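Local coordinates for protein ArsC family reductase (Pseudomonas aeruginosa, PDB 1RW1) that belongs to the ArsC family, has a thioredoxin fold and probably acts as a glutathione-dependent thiol reductase, at residues Tyr2-Ile7 against Pro92-Gly97. Residues are numbered along the deposited sequence; the frame is centred on the assembly and turned at random.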
ATOM      1  N   TYR A   2       0.183   4.005  14.703  1.00  9.84           N
ATOM      2  CA  TYR A   2       0.126   4.170  13.262  1.00  8.77           C
ATOM      3  C   TYR A   2       1.135   3.216  12.620  1.00  7.56           C
ATOM      4  O   TYR A   2       2.228   2.991  13.162  1.00  8.65           O
ATOM      5  CB  TYR A   2       0.500   5.596  12.914  1.00  9.75           C
ATOM      6  CG  TYR A   2      -0.433   6.624  13.513  1.00 12.15           C
ATOM      7  CD1 TYR A   2      -1.811   6.473  13.448  1.00 17.60           C
ATOM      8  CD2 TYR A   2       0.058   7.760  14.147  1.00 15.14           C
ATOM      9  CE1 TYR A   2      -2.666   7.417  13.987  1.00 19.30           C
ATOM     10  CE2 TYR A   2      -0.790   8.718  14.682  1.00 17.70           C
ATOM     11  CZ  TYR A   2      -2.149   8.538  14.592  1.00 17.55           C
ATOM     12  OH  TYR A   2      -2.988   9.484  15.128  1.00 20.93           O
ATOM     13  N   VAL A   3       0.772   2.691  11.458  1.00  7.11           N
ATOM     14  CA  VAL A   3       1.629   1.720  10.764  1.00  6.61           C
ATOM     15  C   VAL A   3       1.710   2.108   9.289  1.00  6.46           C
ATOM     16  O   VAL A   3       0.682   2.288   8.626  1.00  7.31           O
ATOM     17  CB  VAL A   3       1.110   0.266  10.888  1.00  7.85           C
ATOM     18  CG1 VAL A   3       2.123  -0.687  10.279  1.00  7.98           C
ATOM     19  CG2 VAL A   3       0.839  -0.079  12.348  1.00  9.28           C
ATOM     20  N   LEU A   4       2.939   2.253   8.793  1.00  6.38           N
ATOM     21  CA  LEU A   4       3.221   2.586   7.410  1.00  6.16           C
ATOM     22  C   LEU A   4       3.737   1.328   6.716  1.00  5.95           C
ATOM     23  O   LEU A   4       4.710   0.732   7.169  1.00  7.55           O
ATOM     24  CB  LEU A   4       4.284   3.687   7.362  1.00  6.59           C
ATOM     25  CG  LEU A   4       4.492   4.313   5.976  1.00  7.55           C
ATOM     26  CD1 LEU A   4       3.305   5.187   5.582  1.00  8.05           C
ATOM     27  CD2 LEU A   4       5.780   5.114   5.970  1.00  8.47           C
ATOM     28  N   TYR A   5       3.129   0.968   5.594  1.00  5.41           N
ATOM     29  CA  TYR A   5       3.447  -0.250   4.855  1.00  5.72           C
ATOM     30  C   TYR A   5       4.072   0.110   3.519  1.00  5.41           C
ATOM     31  O   TYR A   5       3.520   0.916   2.756  1.00  6.31           O
ATOM     32  CB  TYR A   5       2.171  -1.047   4.572  1.00  5.88           C
ATOM     33  CG  TYR A   5       1.430  -1.543   5.787  1.00  5.66           C
ATOM     34  CD1 TYR A   5       0.608  -0.720   6.510  1.00  6.64           C
ATOM     35  CD2 TYR A   5       1.557  -2.853   6.199  1.00  6.39           C
ATOM     36  CE1 TYR A   5      -0.084  -1.185   7.614  1.00  7.30           C
ATOM     37  CE2 TYR A   5       0.877  -3.335   7.303  1.00  7.19           C
ATOM     38  CZ  TYR A   5       0.045  -2.493   8.011  1.00  7.37           C
ATOM     39  OH  TYR A   5      -0.642  -2.964   9.106  1.00  9.15           O
ATOM     40  N   GLY A   6       5.192  -0.532   3.205  1.00  5.78           N
ATOM     41  CA  GLY A   6       5.838  -0.341   1.919  1.00  5.98           C
ATOM     42  C   GLY A   6       7.244  -0.904   1.943  1.00  5.64           C
ATOM     43  O   GLY A   6       7.493  -1.965   2.511  1.00  6.59           O
ATOM     44  N   ILE A   7       8.179  -0.194   1.306  1.00  5.88           N
ATOM     45  CA  ILE A   7       9.584  -0.576   1.230  1.00  6.39           C
ATOM     46  C   ILE A   7      10.443   0.663   1.460  1.00  6.25           C
ATOM     47  O   ILE A   7       9.935   1.778   1.539  1.00  7.32           O
ATOM     48  CB  ILE A   7       9.917  -1.237  -0.150  1.00  6.44           C
ATOM     49  CG1 ILE A   7       9.806  -0.211  -1.289  1.00  7.40           C
ATOM     50  CG2 ILE A   7       9.047  -2.456  -0.390  1.00  8.05           C
ATOM     51  CD1 ILE A   7      10.334  -0.717  -2.627  1.00  8.96           C
ATOM     52  N   PRO A  92       2.512   4.519  -0.195  1.00  6.42           N
ATOM     53  CA  PRO A  92       2.360   3.702   1.006  1.00  5.96           C
ATOM     54  C   PRO A  92       0.952   3.229   1.239  1.00  5.80           C
ATOM     55  O   PRO A  92       0.030   3.662   0.556  1.00  6.84           O
ATOM     56  CB  PRO A  92       2.760   4.675   2.146  1.00  7.47           C
ATOM     57  CG  PRO A  92       3.193   5.950   1.479  1.00  7.43           C
ATOM     58  CD  PRO A  92       2.484   5.940   0.160  1.00  7.36           C
ATOM     59  N   VAL A  93       0.785   2.370   2.242  1.00  5.94           N
ATOM     60  CA  VAL A  93      -0.484   2.271   2.965  1.00  6.17           C
ATOM     61  C   VAL A  93      -0.195   2.762   4.368  1.00  5.94           C
ATOM     62  O   VAL A  93       0.813   2.380   4.970  1.00  6.57           O
ATOM     63  CB  VAL A  93      -1.082   0.859   2.966  1.00  6.89           C
ATOM     64  CG1 VAL A  93      -2.366   0.824   3.773  1.00  8.26           C
ATOM     65  CG2 VAL A  93      -1.331   0.383   1.552  1.00  8.54           C
ATOM     66  N   LEU A  94      -1.051   3.628   4.900  1.00  6.85           N
ATOM     67  CA  LEU A  94      -0.881   4.166   6.244  1.00  6.91           C
ATOM     68  C   LEU A  94      -2.129   3.838   7.037  1.00  7.43           C
ATOM     69  O   LEU A  94      -3.228   4.292   6.687  1.00  8.62           O
ATOM     70  CB  LEU A  94      -0.663   5.668   6.205  1.00  7.56           C
ATOM     71  CG  LEU A  94      -0.591   6.376   7.566  1.00  8.77           C
ATOM     72  CD1 LEU A  94       0.555   5.868   8.440  1.00  9.61           C
ATOM     73  CD2 LEU A  94      -0.455   7.878   7.352  1.00 11.20           C
ATOM     74  N   GLU A  95      -1.964   3.042   8.096  1.00  8.05           N
ATOM     75  CA  GLU A  95      -3.043   2.662   9.005  1.00  8.67           C
ATOM     76  C   GLU A  95      -3.136   3.668  10.132  1.00  9.25           C
ATOM     77  O   GLU A  95      -2.173   3.907  10.843  1.00 10.45           O
ATOM     78  CB  GLU A  95      -2.846   1.228   9.469  0.50 10.57           C
ATOM     79  CG  GLU A  95      -3.150   0.258   8.333  0.50 10.99           C
ATOM     80  CD  GLU A  95      -3.053  -1.174   8.754  0.50 10.77           C
ATOM     81  OE1 GLU A  95      -2.414  -1.459   9.789  0.50 10.93           O
ATOM     82  OE2 GLU A  95      -3.632  -2.014   8.050  0.50  6.56           O
ATOM     83  N   LEU A  96      -4.310   4.261  10.258  1.00 10.14           N
ATOM     84  CA  LEU A  96      -4.581   5.345  11.187  1.00 11.68           C
ATOM     85  C   LEU A  96      -5.402   4.905  12.400  1.00 13.76           C
ATOM     86  O   LEU A  96      -5.644   5.685  13.311  1.00 17.53           O
ATOM     87  CB  LEU A  96      -5.356   6.456  10.467  1.00 12.97           C
ATOM     88  CG  LEU A  96      -4.610   7.122   9.315  1.00 14.66           C
ATOM     89  CD1 LEU A  96      -5.568   7.929   8.465  1.00 17.47           C
ATOM     90  CD2 LEU A  96      -3.472   7.971   9.833  1.00 17.43           C
ATOM     91  N   GLY A  97      -5.848   3.661  12.403  1.00 15.56           N
ATOM     92  CA  GLY A  97      -6.709   3.173  13.461  1.00 18.84           C
ATOM     93  C   GLY A  97      -8.014   2.670  12.875  1.00 24.15           C
ATOM     94  O   GLY A  97      -8.168   1.487  12.609  1.00 31.68           O
TER
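In Tyr5 and Glu95 the first side-chain torsions match: each CG stands anti to its own carbonyl carbon (chi1 -63° and -72°). From Glu95 CG the chain then runs extended, and the Glu95 side chain crosses that of Tyr5 obliquely. Tyr5 OH donates to Glu95 OE1 across 2.4 Å, shorter than an ordinary hydrogen bond and somewhat doubtful because Glu95 is modelled in two conformers. OE1 lies in the plane of the ring at its edge, with the carboxylate turned 73° from that plane. Glu95 CG also packs 3.5 Å from Tyr5 CE1. His41 hydrogen-bonds the hydroxyl too, while Glu95 OE2 takes a salt bridge from Arg44, which would be expected to stabilise a negative carboxylate, and a hydrogen bond from Trp45.

The pair illustrates how alternate residues of paired strands send side chains to opposite faces, here polar on one and apolar on the other. The two backbones run antiparallel. Val3 and Glu95 form one hydrogen-bonded pair, Glu95 N reaching Val3 O at 2.8 Å. Tyr5 and Val93 form the next, in which Tyr5 N meets Val93 O at 2.8 Å; the same carbonyl oxygen lies at the edge of the Tyr5 ring, 3.5 Å from CD1. Between them, Leu4 and Leu94 make a non-hydrogen-bonded pair whose side chains share the opposite face. There Leu4 CD1 touches Pro92 CB at 3.5 Å and Leu94 CD1 at 4.0 Å, and helices 11-22 and 106-113 pack against this apolar group.

Pro92 follows a cis peptide bond and leads straight into strand 93-95. Strand 27-31 flanks strand 2-6 on its other side, parallel to it, and strand 100-102 completes the sheet. A cis-proline entering the antiparallel strand next to the first strand of a four-stranded mixed sheet is a hallmark of the thioredoxin fold.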